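Local coordinates for protein pullulanase (Bacillus acidopullulyticus, PDB 2WAN) that hydrolyses alpha-1,6-glucosidic linkages in pullulan and, as a debranching enzyme, probably in amylopectin and related branched glucans, at residues L648-W653 against G675-D681; V164-L168 against D186-L191; L301-N307 against V569-Y573; A398-N402 against I497-Q501; N338-L343 against K353-M357. One frame throughout, in Å; residues are numbered along the deposited sequence.

Contact 1: residues L648-W653 against G675-D681; sequences LYGEPW and GIGVFND
Phe679 lies against Tyr649 and Gly650 where two neighbouring parallel strands, 647-650 and 677-679, run side by side in the closed (beta/alpha)8 barrel of the alpha-amylase family. Tyr649 presents its edge to the face of Phe679 in an offset edge-to-face pair, the planes 76° apart and Tyr649 CE2 4.0 Å from Phe679 CZ. With CG anti to its own carbonyl carbon (chi1 -81°), Phe679 brings CD2 to 3.6 Å from Gly650 C, while Glu651 N comes to the ring edge in its plane. Edge-to-face pairs with Phe775 and Tyr731 complete the aromatic cluster. A leucine here would probably leave Tyr649 without its aromatic mate and open a gap beside Gly650.

Farther along, Pro652, the centre of an inverse gamma turn, rests CB 3.8 Å from Val678 CB. Trp653 then brings the outer rim of its indole, CZ3, to 3.7 Å from Asp681 CG. Asp681 OD1 forms a salt bridge with Lys668, Tyr649 OH bonds to Gln487 and Asn549, and Glu651 reaches Arg620 and the backbone of Leu623 at the C-terminal end of its strand, the end of the barrel where enzymes of this family carry their active site.

The backbones are joined by Gly677 N to Leu648 O, Gly650 N to Gly677 O and Phe679 N to Gly650 O. Gly677 O lies 3.2 Å from Tyr649 CB. Beside Leu648, water 1 accepts from Leu648 N at 3.0 Å and donates to Gly675 O at 2.8 Å.

Contact 2: residues V164-L168 against D186-L191; sequences VTAVL and DDHTLL
Thr189 reaches across to Leu168 and Val167 through CB and OG1, and can be followed outward from the backbone. CB lies 3.5 Å from Leu168 O and also touches Leu168 CB. OG1, held between the backbone N and the carbonyl carbon (chi1 55°), donates to Leu168 O at 2.7 Å, in the carbonyl plane and on a lone pair; Thr189 OG1 also touches Val167 CG1 at 3.4 Å. The main chain of Thr189 answers too, since Leu168 N donates to Thr189 O. One threonine therefore serves both polar groups of Leu168.

Two residues on, Leu191 N gives a nearly straight bond of 2.8 Å to Ala166 O, and Leu191 CD1 folds back to 3.6 Å from Leu168 N. Between these bonds Val167 and Leu190 form a single backbone bridge. Leu190 CD1 settles between Thr165 CG2, at 3.7 Å, and Val167 CG2, which also touches Asp187 OD1, an atom bonded to His218. Water 2 accepts from Ala166 N at 2.9 Å.

In the pullulanase X25 domain this joins the edge strand 166-170 to the loop leading into strand 192-195. Strand 208-216 pairs with the other side of 166-170, while Leu168 and Leu191 pack inward on Leu201 of strand 198-205 and on strand 238-245, between the two sheets.

Contact 3: residues L301-N307 against V569-Y573; sequences LPRNVLN and VPQYY
Tyr572 offers one ring face to Leu306 and its edge to Arg303 and Asn307. Over that face Leu306 CB stands 3.5 Å from Tyr572 CE1, and Leu306 CD1 makes a CH-pi contact 4.2 Å from the ring centroid. At the edge, near the ring plane, Arg303 O comes to 3.2 Å from Tyr572 CE1. The ring also stacks with His596. With CG anti to the backbone N (chi1 -174°), the tyrosine extends far enough for its OH to donate to Asn307 OD1 at 2.6 Å, in the carbonyl plane of the amide, although the amide itself is turned 58° from the ring.

A second flat group, the carboxamide of Gln571, meets an apolar branch: Leu301 CD2 lies 3.6 Å from Gln571 CD, and Gln571 OE1 is bonded to Tyr118 OH. Leu306 CD1 also passes Val569 CG1.

The contact ties the end of strand 295-302 and the short 3-10 segment 304-307 to the loop after helix 564-568 in the catalytic domain, joining parts of the chain far apart in sequence. Asp120 pairs with Arg303 close by.

Two facing acceptors, Pro302 O and Pro570 O, cannot bond directly. Waters 3 and 4 each donate to both, water 3 at 2.8 Å from Pro570 O, so across this uncharged part of the interface the protons are lent by solvent and by one phenol.

Contact 4: residues A398-N402 against I497-Q501; sequences AISVN and IDETQ
Glu499 and Asn402 slide past each other in opposite directions, and the two carry most of the contact. The glutamate chain is extended beyond CG, so its carboxylate reaches the backbone of Asn402, where Asn402 N donates to Glu499 OE1 at 2.9 Å in an almost straight bond. The N-H does not come in along the carboxylate plane but from above it, 50° out. The other oxygen, Glu499 OE2, forms a salt bridge with Arg530, which probably offsets the nearby like charge of Glu493.

Val401 crosses the stem of the same glutamate. Its CG1, anti to the backbone N (chi1 179°), sits 3.8 Å from Glu499 CB and 4.0 Å from Thr500 CG2, while Ile399 CD1 comes to 4.1 Å from Glu499 OE2. The amide of Asn402 is directed at Asp498 and the backbone of Glu499, its plane 59° from the Asp498 carboxylate.

Asp498 is itself held firmly. Its OD1 accepts from Thr500 N at 2.8 Å, a bond that makes an Asx turn within the type I turn running from Asp498 to Gln501, and Thr500 OG1 adds a second bond to Asp498 OD1, at 2.7 Å, from the same face of the carboxylate.

The first segment belongs to the loop between strands 388-391 and 406-407 of the antiparallel sheet containing the CBM48 strands; the second lies between strands 492-494 and 511-513 of the catalytic domain, with helix 529-543 supplying Arg530.

Contact 5: residues N338-L343 against K353-M357; sequences NVQLLL and KQLEM
Leu343 N donates to Lys353 O at 2.8 Å and 170°, as short as the bond from Leu341 N to Leu355 O. The return bonds, Leu355 N to Leu341 O and Lys353 N to Leu343 O, complete two antiparallel hydrogen-bonded pairs, and Met357 N closes the far end on Val339 O. These are the two arms of a beta hairpin, strands 338-344 and 353-359, in the carbohydrate-binding module 48 domain.

Side chains divide between its faces. On one, Leu343 CD1 meets Leu355 CD1 at 4.2 Å, and Met357, bent at its last torsion (chi3 70°), sets SD 3.8 Å from Val339 CG1; Phe329 and Tyr378 lie over this face. On the other, Leu342 CD2 runs beside Gln354 CG at 3.6 Å, the two side chains pointing the same way, and the amide of Gln340 stacks on the carboxylate of Glu356, their planes 15° apart.

Asn338 meets Glu356 edge on, amide and carboxylate nearly coplanar. A valine in place of Asn338 would probably leave Glu356 OE1 without its N-H donor and the carboxylate less firmly fixed in its rotation. Asn338 ND2 donates to the syn lone pair of Glu356 OE1 at 2.9 Å.

In the fold
The five contacts sample a multidomain enzyme from its core to its outlying modules. Contact 1 lies in the catalytic barrel, its centre about 8 Å from that of the chain, and is the one that reaches the barrel end where this family has its active site. Contacts 3 and 4 fasten catalytic-domain loops to neighbouring parts, their centres about 30 and 32 Å from that of contact 1. Contact 5, within the CBM48 sheet, comes nearest to contact 3, with its closest atoms about 9 Å away and those of contact 4 about 11 Å. Contact 2, in the X25 domain, is about 32 Å from contact 3 between centres but about 55 Å from contacts 4 and 5.

Contact 1: residues L648-W653 against G675-D681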
# COMPACT_ATOMS: atom_id res chain seq x y z
N LEU A 648 3.53 9.57 5.81
CA LEU A 648 2.80 8.58 5.04
C LEU A 648 3.78 7.63 4.37
O LEU A 648 4.73 8.09 3.73
CB LEU A 648 1.95 9.26 3.97
CG LEU A 648 1.04 10.37 4.49
CD1 LEU A 648 0.55 11.25 3.32
CD2 LEU A 648 -0.12 9.79 5.30
N TYR A 649 3.55 6.33 4.51
CA TYR A 649 4.47 5.34 3.91
C TYR A 649 3.79 3.99 3.82
O TYR A 649 2.68 3.80 4.36
CB TYR A 649 5.79 5.26 4.72
CG TYR A 649 5.53 4.99 6.17
CD1 TYR A 649 5.19 6.04 7.05
CD2 TYR A 649 5.54 3.68 6.67
CE1 TYR A 649 4.90 5.80 8.39
CE2 TYR A 649 5.25 3.42 8.01
CZ TYR A 649 4.93 4.48 8.87
OH TYR A 649 4.63 4.22 10.19
N GLY A 650 4.42 3.04 3.14
CA GLY A 650 3.84 1.70 3.05
C GLY A 650 4.67 0.70 2.28
O GLY A 650 5.78 1.03 1.85
N GLU A 651 4.13 -0.50 2.10
CA GLU A 651 4.86 -1.59 1.44
C GLU A 651 4.83 -1.45 -0.08
O GLU A 651 3.74 -1.41 -0.68
CB GLU A 651 4.27 -2.94 1.82
CG GLU A 651 4.30 -3.25 3.31
CD GLU A 651 3.53 -4.51 3.62
OE1 GLU A 651 2.30 -4.59 3.33
OE2 GLU A 651 4.15 -5.44 4.18
N PRO A 652 6.01 -1.37 -0.72
CA PRO A 652 6.05 -1.19 -2.18
C PRO A 652 5.95 -2.54 -2.92
O PRO A 652 6.73 -2.81 -3.85
CB PRO A 652 7.42 -0.53 -2.40
CG PRO A 652 8.28 -1.23 -1.35
CD PRO A 652 7.35 -1.19 -0.12
N TRP A 653 5.01 -3.38 -2.51
CA TRP A 653 4.81 -4.66 -3.17
C TRP A 653 3.37 -5.11 -3.06
O TRP A 653 2.57 -4.50 -2.33
CB TRP A 653 5.80 -5.75 -2.67
CG TRP A 653 5.84 -5.91 -1.18
CD1 TRP A 653 4.92 -6.53 -0.40
CD2 TRP A 653 6.85 -5.41 -0.28
NE1 TRP A 653 5.29 -6.47 0.92
CE2 TRP A 653 6.47 -5.78 1.03
CE3 TRP A 653 8.06 -4.70 -0.46
CZ2 TRP A 653 7.24 -5.46 2.16
CZ3 TRP A 653 8.82 -4.38 0.67
CH2 TRP A 653 8.40 -4.75 1.96
N GLY A 675 5.76 12.68 -1.59
CA GLY A 675 5.58 13.00 -0.15
C GLY A 675 5.22 11.77 0.67
O GLY A 675 4.59 11.87 1.73
N ILE A 676 5.64 10.61 0.18
CA ILE A 676 5.40 9.32 0.84
C ILE A 676 6.66 8.45 0.80
O ILE A 676 7.53 8.64 -0.05
CB ILE A 676 4.23 8.53 0.18
CG1 ILE A 676 4.67 7.91 -1.16
CG2 ILE A 676 2.93 9.39 0.08
CD1 ILE A 676 3.57 7.09 -1.91
N GLY A 677 6.75 7.52 1.74
CA GLY A 677 7.90 6.60 1.83
C GLY A 677 7.57 5.15 1.58
O GLY A 677 6.40 4.74 1.62
N VAL A 678 8.60 4.35 1.28
CA VAL A 678 8.40 2.91 1.06
C VAL A 678 9.34 2.10 1.94
O VAL A 678 10.48 2.48 2.15
CB VAL A 678 8.57 2.50 -0.43
CG1 VAL A 678 7.49 3.13 -1.27
CG2 VAL A 678 9.98 2.88 -0.97
N PHE A 679 8.85 0.98 2.47
CA PHE A 679 9.69 0.07 3.22
C PHE A 679 10.82 -0.42 2.32
O PHE A 679 10.59 -0.83 1.17
CB PHE A 679 8.88 -1.12 3.72
CG PHE A 679 8.10 -0.82 4.96
CD1 PHE A 679 8.76 -0.76 6.20
CD2 PHE A 679 6.74 -0.56 4.89
CE1 PHE A 679 8.05 -0.45 7.39
CE2 PHE A 679 6.03 -0.26 6.07
CZ PHE A 679 6.68 -0.22 7.30
N ASN A 680 12.03 -0.34 2.85
CA ASN A 680 13.23 -0.62 2.09
C ASN A 680 13.68 -2.06 2.27
O ASN A 680 14.47 -2.37 3.14
CB ASN A 680 14.32 0.39 2.48
CG ASN A 680 15.57 0.25 1.61
OD1 ASN A 680 15.71 -0.70 0.85
ND2 ASN A 680 16.50 1.21 1.75
N ASP A 681 13.14 -2.95 1.45
CA ASP A 681 13.56 -4.34 1.53
C ASP A 681 15.00 -4.56 1.03
O ASP A 681 15.60 -5.61 1.33
CB ASP A 681 12.55 -5.31 0.88
CG ASP A 681 12.23 -4.99 -0.58
OD1 ASP A 681 12.35 -3.83 -1.02
OD2 ASP A 681 11.82 -5.94 -1.28
O HOH W 1 5.46 11.26 4.32

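Contact 2: residues V164-L168 against D186-L191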
# COMPACT_ATOMS: atom_id res chain seq x y z
N VAL A 164 -3.63 -6.01 -29.22
CA VAL A 164 -2.66 -6.52 -30.18
C VAL A 164 -1.34 -5.75 -30.04
O VAL A 164 -1.31 -4.51 -30.11
CB VAL A 164 -3.17 -6.60 -31.67
CG1 VAL A 164 -4.71 -6.62 -31.76
CG2 VAL A 164 -2.54 -5.54 -32.58
N THR A 165 -0.28 -6.51 -29.82
CA THR A 165 1.06 -5.99 -29.70
C THR A 165 1.80 -6.42 -30.96
O THR A 165 2.19 -7.58 -31.08
CB THR A 165 1.77 -6.53 -28.43
OG1 THR A 165 0.97 -6.24 -27.29
CG2 THR A 165 3.14 -5.90 -28.24
N ALA A 166 1.94 -5.49 -31.90
CA ALA A 166 2.55 -5.74 -33.20
C ALA A 166 3.71 -4.78 -33.40
O ALA A 166 3.52 -3.56 -33.50
CB ALA A 166 1.53 -5.58 -34.31
N VAL A 167 4.92 -5.34 -33.46
CA VAL A 167 6.13 -4.55 -33.56
C VAL A 167 6.80 -4.78 -34.91
O VAL A 167 7.00 -5.93 -35.32
CB VAL A 167 7.13 -4.93 -32.43
CG1 VAL A 167 8.48 -4.25 -32.65
CG2 VAL A 167 6.54 -4.63 -31.03
N LEU A 168 7.13 -3.68 -35.58
CA LEU A 168 7.89 -3.73 -36.83
C LEU A 168 9.33 -4.13 -36.53
O LEU A 168 10.05 -3.43 -35.79
CB LEU A 168 7.84 -2.38 -37.54
CG LEU A 168 8.63 -2.21 -38.84
CD1 LEU A 168 8.01 -3.02 -39.95
CD2 LEU A 168 8.67 -0.75 -39.24
N ASP A 186 11.24 -4.38 -28.60
CA ASP A 186 11.48 -2.93 -28.60
C ASP A 186 10.24 -2.18 -29.09
O ASP A 186 9.95 -2.15 -30.28
CB ASP A 186 12.71 -2.59 -29.47
CG ASP A 186 13.30 -1.21 -29.15
OD1 ASP A 186 12.54 -0.29 -28.78
OD2 ASP A 186 14.54 -1.05 -29.26
N ASP A 187 9.51 -1.56 -28.15
CA ASP A 187 8.26 -0.86 -28.47
C ASP A 187 8.46 0.49 -29.14
O ASP A 187 7.50 1.22 -29.38
CB ASP A 187 7.37 -0.72 -27.22
CG ASP A 187 6.62 -1.99 -26.89
OD1 ASP A 187 6.49 -2.87 -27.78
OD2 ASP A 187 6.16 -2.13 -25.74
N HIS A 188 9.71 0.81 -29.46
CA HIS A 188 10.02 1.99 -30.26
C HIS A 188 9.31 1.92 -31.61
O HIS A 188 8.87 2.94 -32.12
CB HIS A 188 11.52 2.10 -30.47
CG HIS A 188 12.06 3.48 -30.25
ND1 HIS A 188 11.93 4.49 -31.18
CD2 HIS A 188 12.72 4.01 -29.19
CE1 HIS A 188 12.49 5.59 -30.70
NE2 HIS A 188 12.98 5.33 -29.51
N THR A 189 9.22 0.71 -32.17
CA THR A 189 8.52 0.49 -33.45
C THR A 189 7.23 -0.32 -33.25
O THR A 189 6.83 -1.10 -34.12
CB THR A 189 9.43 -0.22 -34.49
OG1 THR A 189 9.93 -1.44 -33.93
CG2 THR A 189 10.59 0.67 -34.91
N LEU A 190 6.58 -0.13 -32.10
CA LEU A 190 5.27 -0.71 -31.85
C LEU A 190 4.24 0.00 -32.71
O LEU A 190 4.20 1.24 -32.77
CB LEU A 190 4.89 -0.59 -30.37
CG LEU A 190 3.52 -1.07 -29.88
CD1 LEU A 190 3.39 -2.58 -29.96
CD2 LEU A 190 3.29 -0.60 -28.45
N LEU A 191 3.42 -0.78 -33.41
CA LEU A 191 2.37 -0.22 -34.27
C LEU A 191 1.21 0.33 -33.45
O LEU A 191 0.82 -0.23 -32.42
CB LEU A 191 1.89 -1.25 -35.31
CG LEU A 191 2.69 -1.42 -36.61
CD1 LEU A 191 4.09 -1.95 -36.35
CD2 LEU A 191 1.97 -2.36 -37.55
O HOH W 2 0.45 -3.06 -31.90

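Contact 3: residues L301-N307 against V569-Y573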
# COMPACT_ATOMS: atom_id res chain seq x y z
N LEU A 301 -23.68 -6.27 -16.19
CA LEU A 301 -23.50 -5.58 -14.92
C LEU A 301 -22.78 -4.28 -15.17
O LEU A 301 -21.76 -4.27 -15.84
CB LEU A 301 -22.70 -6.44 -13.94
CG LEU A 301 -22.65 -5.91 -12.50
CD1 LEU A 301 -23.94 -6.26 -11.76
CD2 LEU A 301 -21.44 -6.52 -11.79
N PRO A 302 -23.31 -3.16 -14.64
CA PRO A 302 -22.59 -1.91 -14.77
C PRO A 302 -21.22 -1.99 -14.06
O PRO A 302 -21.15 -2.45 -12.92
CB PRO A 302 -23.52 -0.90 -14.06
CG PRO A 302 -24.90 -1.53 -14.21
CD PRO A 302 -24.63 -2.98 -14.01
N ARG A 303 -20.16 -1.61 -14.76
CA ARG A 303 -18.83 -1.53 -14.14
C ARG A 303 -18.23 -0.16 -14.44
O ARG A 303 -18.53 0.80 -13.75
CB ARG A 303 -17.91 -2.70 -14.56
CG ARG A 303 -16.53 -2.69 -13.86
CD ARG A 303 -15.66 -3.90 -14.23
NE ARG A 303 -15.23 -3.87 -15.63
CZ ARG A 303 -14.24 -4.60 -16.14
NH1 ARG A 303 -13.55 -5.43 -15.37
NH2 ARG A 303 -13.94 -4.50 -17.43
N ASN A 304 -17.42 -0.03 -15.49
CA ASN A 304 -16.68 1.21 -15.68
C ASN A 304 -17.52 2.37 -16.18
O ASN A 304 -17.08 3.52 -16.16
CB ASN A 304 -15.44 0.99 -16.56
CG ASN A 304 -14.42 0.08 -15.90
OD1 ASN A 304 -14.41 -0.06 -14.68
ND2 ASN A 304 -13.56 -0.54 -16.70
N VAL A 305 -18.77 2.07 -16.57
CA VAL A 305 -19.73 3.14 -16.85
C VAL A 305 -19.90 4.06 -15.62
O VAL A 305 -20.11 5.27 -15.76
CB VAL A 305 -21.08 2.58 -17.34
CG1 VAL A 305 -21.78 1.74 -16.25
CG2 VAL A 305 -21.98 3.72 -17.83
N LEU A 306 -19.79 3.48 -14.43
CA LEU A 306 -19.98 4.23 -13.19
C LEU A 306 -18.84 5.21 -12.89
O LEU A 306 -18.96 6.05 -12.00
CB LEU A 306 -20.22 3.28 -12.01
CG LEU A 306 -21.39 2.30 -12.16
CD1 LEU A 306 -21.43 1.32 -10.97
CD2 LEU A 306 -22.74 3.04 -12.30
N ASN A 307 -17.73 5.10 -13.63
CA ASN A 307 -16.64 6.08 -13.56
C ASN A 307 -17.04 7.47 -14.05
O ASN A 307 -16.40 8.46 -13.69
CB ASN A 307 -15.42 5.66 -14.40
CG ASN A 307 -14.80 4.35 -13.97
OD1 ASN A 307 -15.14 3.76 -12.95
ND2 ASN A 307 -13.85 3.88 -14.78
N VAL A 569 -23.14 -1.62 -4.09
CA VAL A 569 -22.79 -1.41 -5.50
C VAL A 569 -22.02 -2.64 -5.99
O VAL A 569 -20.78 -2.66 -5.93
CB VAL A 569 -21.94 -0.12 -5.72
CG1 VAL A 569 -21.93 0.26 -7.21
CG2 VAL A 569 -22.45 1.06 -4.90
N PRO A 570 -22.75 -3.68 -6.45
CA PRO A 570 -22.17 -4.98 -6.79
C PRO A 570 -20.88 -4.90 -7.61
O PRO A 570 -20.86 -4.30 -8.70
CB PRO A 570 -23.31 -5.68 -7.54
CG PRO A 570 -24.54 -5.18 -6.83
CD PRO A 570 -24.23 -3.72 -6.55
N GLN A 571 -19.83 -5.48 -7.03
CA GLN A 571 -18.47 -5.59 -7.62
C GLN A 571 -17.64 -4.32 -7.78
O GLN A 571 -16.42 -4.41 -7.89
CB GLN A 571 -18.48 -6.31 -8.97
CG GLN A 571 -18.91 -7.77 -8.91
CD GLN A 571 -18.76 -8.43 -10.27
OE1 GLN A 571 -18.20 -7.84 -11.20
NE2 GLN A 571 -19.28 -9.64 -10.40
N TYR A 572 -18.28 -3.16 -7.84
CA TYR A 572 -17.64 -1.94 -8.27
C TYR A 572 -16.49 -1.46 -7.37
O TYR A 572 -15.59 -0.77 -7.84
CB TYR A 572 -18.66 -0.80 -8.45
CG TYR A 572 -18.06 0.45 -9.05
CD1 TYR A 572 -17.82 0.54 -10.42
CD2 TYR A 572 -17.75 1.56 -8.25
CE1 TYR A 572 -17.27 1.68 -10.97
CE2 TYR A 572 -17.20 2.70 -8.79
CZ TYR A 572 -16.97 2.75 -10.15
OH TYR A 572 -16.43 3.87 -10.70
N TYR A 573 -16.55 -1.79 -6.08
CA TYR A 573 -15.47 -1.37 -5.17
C TYR A 573 -14.21 -2.23 -5.30
O TYR A 573 -13.19 -1.93 -4.67
CB TYR A 573 -15.94 -1.32 -3.70
CG TYR A 573 -16.85 -0.14 -3.38
CD1 TYR A 573 -16.31 1.11 -3.02
CD2 TYR A 573 -18.24 -0.28 -3.41
CE1 TYR A 573 -17.14 2.20 -2.72
CE2 TYR A 573 -19.08 0.80 -3.12
CZ TYR A 573 -18.52 2.04 -2.77
OH TYR A 573 -19.35 3.10 -2.45
O HOH W 3 -22.65 -2.92 -10.41
O HOH W 4 -19.17 -3.38 -11.06

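Contact 4: residues A398-N402 against I497-Q501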
# COMPACT_ATOMS: atom_id res chain seq x y z
N ALA A 398 -19.71 4.10 14.28
CA ALA A 398 -19.90 3.18 15.41
C ALA A 398 -20.87 2.08 14.94
O ALA A 398 -21.51 2.22 13.88
CB ALA A 398 -20.45 3.93 16.62
N ILE A 399 -20.93 0.99 15.70
CA ILE A 399 -21.67 -0.22 15.31
C ILE A 399 -22.33 -0.93 16.50
O ILE A 399 -21.99 -0.70 17.66
CB ILE A 399 -20.74 -1.25 14.60
CG1 ILE A 399 -19.48 -1.49 15.45
CG2 ILE A 399 -20.42 -0.82 13.17
CD1 ILE A 399 -18.59 -2.70 14.98
N SER A 400 -23.29 -1.81 16.20
CA SER A 400 -23.70 -2.80 17.18
C SER A 400 -22.54 -3.77 17.34
O SER A 400 -21.62 -3.78 16.50
CB SER A 400 -24.93 -3.55 16.68
OG SER A 400 -24.63 -4.21 15.47
N VAL A 401 -22.58 -4.60 18.39
CA VAL A 401 -21.59 -5.66 18.58
C VAL A 401 -21.54 -6.50 17.30
O VAL A 401 -22.59 -6.91 16.77
CB VAL A 401 -21.92 -6.54 19.81
CG1 VAL A 401 -20.88 -7.67 19.99
CG2 VAL A 401 -21.95 -5.69 21.07
N ASN A 402 -20.32 -6.74 16.79
CA ASN A 402 -20.11 -7.53 15.55
C ASN A 402 -20.66 -6.90 14.26
O ASN A 402 -20.77 -7.58 13.21
CB ASN A 402 -20.62 -8.97 15.70
CG ASN A 402 -19.71 -9.83 16.57
OD1 ASN A 402 -20.19 -10.73 17.29
ND2 ASN A 402 -18.41 -9.59 16.49
N ILE A 497 -12.19 -11.37 14.56
CA ILE A 497 -12.48 -11.52 15.98
C ILE A 497 -13.97 -11.28 16.23
O ILE A 497 -14.51 -10.24 15.85
CB ILE A 497 -11.62 -10.56 16.87
CG1 ILE A 497 -10.11 -10.88 16.69
CG2 ILE A 497 -12.09 -10.62 18.36
CD1 ILE A 497 -9.17 -9.99 17.53
N ASP A 498 -14.62 -12.28 16.81
CA ASP A 498 -15.99 -12.16 17.29
C ASP A 498 -15.92 -11.32 18.55
O ASP A 498 -15.27 -11.70 19.51
CB ASP A 498 -16.54 -13.57 17.57
CG ASP A 498 -17.94 -13.58 18.21
OD1 ASP A 498 -18.47 -12.55 18.68
OD2 ASP A 498 -18.50 -14.69 18.25
N GLU A 499 -16.59 -10.16 18.55
CA GLU A 499 -16.55 -9.24 19.69
C GLU A 499 -17.16 -9.78 20.98
O GLU A 499 -16.97 -9.18 22.04
CB GLU A 499 -17.16 -7.89 19.33
CG GLU A 499 -16.27 -7.09 18.36
CD GLU A 499 -16.87 -5.73 17.97
OE1 GLU A 499 -18.08 -5.50 18.19
OE2 GLU A 499 -16.11 -4.90 17.42
N THR A 500 -17.91 -10.88 20.89
CA THR A 500 -18.40 -11.54 22.10
C THR A 500 -17.34 -12.47 22.68
O THR A 500 -17.50 -12.97 23.80
CB THR A 500 -19.73 -12.35 21.89
OG1 THR A 500 -19.48 -13.47 21.04
CG2 THR A 500 -20.81 -11.47 21.28
N GLN A 501 -16.28 -12.71 21.90
CA GLN A 501 -15.13 -13.51 22.34
C GLN A 501 -13.86 -12.72 22.06
O GLN A 501 -13.04 -13.09 21.21
CB GLN A 501 -15.12 -14.86 21.62
CG GLN A 501 -16.30 -15.75 21.98
CD GLN A 501 -16.42 -16.96 21.08
OE1 GLN A 501 -15.69 -17.08 20.09
NE2 GLN A 501 -17.34 -17.86 21.41

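Contact 5: residues N338-L343 against K353-M357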
# COMPACT_ATOMS: atom_id res chain seq x y z
N ASN A 338 -34.14 0.78 -5.70
CA ASN A 338 -34.71 1.30 -4.46
C ASN A 338 -33.71 1.21 -3.32
O ASN A 338 -32.96 0.24 -3.23
CB ASN A 338 -35.96 0.50 -4.07
CG ASN A 338 -36.84 1.25 -3.09
OD1 ASN A 338 -36.74 2.47 -2.96
ND2 ASN A 338 -37.69 0.52 -2.38
N VAL A 339 -33.72 2.23 -2.46
CA VAL A 339 -32.98 2.18 -1.18
C VAL A 339 -33.90 2.63 -0.05
O VAL A 339 -34.51 3.70 -0.13
CB VAL A 339 -31.68 3.04 -1.18
CG1 VAL A 339 -30.93 2.86 0.14
CG2 VAL A 339 -30.76 2.67 -2.35
N GLN A 340 -34.01 1.81 0.99
CA GLN A 340 -34.73 2.19 2.19
C GLN A 340 -33.80 2.26 3.39
O GLN A 340 -32.79 1.54 3.46
CB GLN A 340 -35.85 1.19 2.46
CG GLN A 340 -36.85 1.13 1.32
CD GLN A 340 -38.17 0.51 1.75
OE1 GLN A 340 -38.47 -0.62 1.41
NE2 GLN A 340 -38.94 1.26 2.53
N LEU A 341 -34.14 3.15 4.33
CA LEU A 341 -33.47 3.25 5.63
C LEU A 341 -34.21 2.40 6.65
O LEU A 341 -35.43 2.57 6.84
CB LEU A 341 -33.42 4.72 6.08
CG LEU A 341 -32.82 5.04 7.46
CD1 LEU A 341 -31.30 4.78 7.44
CD2 LEU A 341 -33.11 6.49 7.84
N LEU A 342 -33.48 1.50 7.33
CA LEU A 342 -34.04 0.69 8.41
C LEU A 342 -33.48 1.23 9.72
O LEU A 342 -32.26 1.25 9.92
CB LEU A 342 -33.69 -0.80 8.25
CG LEU A 342 -34.01 -1.44 6.89
CD1 LEU A 342 -33.68 -2.94 6.89
CD2 LEU A 342 -35.46 -1.24 6.56
N LEU A 343 -34.38 1.70 10.58
CA LEU A 343 -34.03 2.28 11.88
C LEU A 343 -34.44 1.34 13.00
O LEU A 343 -35.56 0.81 12.98
CB LEU A 343 -34.73 3.64 12.08
CG LEU A 343 -34.15 4.82 11.30
CD1 LEU A 343 -35.01 6.07 11.52
CD2 LEU A 343 -32.69 5.12 11.67
N LYS A 353 -38.54 1.45 12.47
CA LYS A 353 -39.09 2.26 11.40
C LYS A 353 -38.36 1.96 10.09
O LYS A 353 -37.14 1.86 10.05
CB LYS A 353 -39.00 3.75 11.77
CG LYS A 353 -39.87 4.66 10.90
CD LYS A 353 -39.74 6.10 11.35
CE LYS A 353 -40.86 6.46 12.32
NZ LYS A 353 -40.66 7.82 12.91
N GLN A 354 -39.15 1.77 9.04
CA GLN A 354 -38.62 1.59 7.71
C GLN A 354 -39.04 2.77 6.84
O GLN A 354 -40.24 3.06 6.72
CB GLN A 354 -39.13 0.26 7.17
CG GLN A 354 -38.78 -0.00 5.72
CD GLN A 354 -38.92 -1.46 5.35
OE1 GLN A 354 -38.95 -1.82 4.17
NE2 GLN A 354 -38.98 -2.33 6.36
N LEU A 355 -38.08 3.46 6.25
CA LEU A 355 -38.38 4.67 5.48
C LEU A 355 -37.80 4.64 4.08
O LEU A 355 -36.66 4.23 3.88
CB LEU A 355 -37.87 5.92 6.20
CG LEU A 355 -38.43 6.19 7.59
CD1 LEU A 355 -37.53 7.14 8.35
CD2 LEU A 355 -39.84 6.78 7.46
N GLU A 356 -38.58 5.10 3.10
CA GLU A 356 -38.07 5.25 1.75
C GLU A 356 -37.05 6.40 1.69
O GLU A 356 -37.32 7.50 2.20
CB GLU A 356 -39.21 5.51 0.75
CG GLU A 356 -39.96 4.27 0.29
CD GLU A 356 -39.12 3.40 -0.63
OE1 GLU A 356 -39.42 2.19 -0.70
OE2 GLU A 356 -38.18 3.91 -1.27
N MET A 357 -35.89 6.15 1.10
CA MET A 357 -34.96 7.24 0.81
C MET A 357 -35.27 7.83 -0.57
O MET A 357 -36.04 7.25 -1.34
CB MET A 357 -33.50 6.79 0.94
CG MET A 357 -33.18 6.28 2.34
SD MET A 357 -31.46 5.72 2.58
CE MET A 357 -30.57 7.28 2.51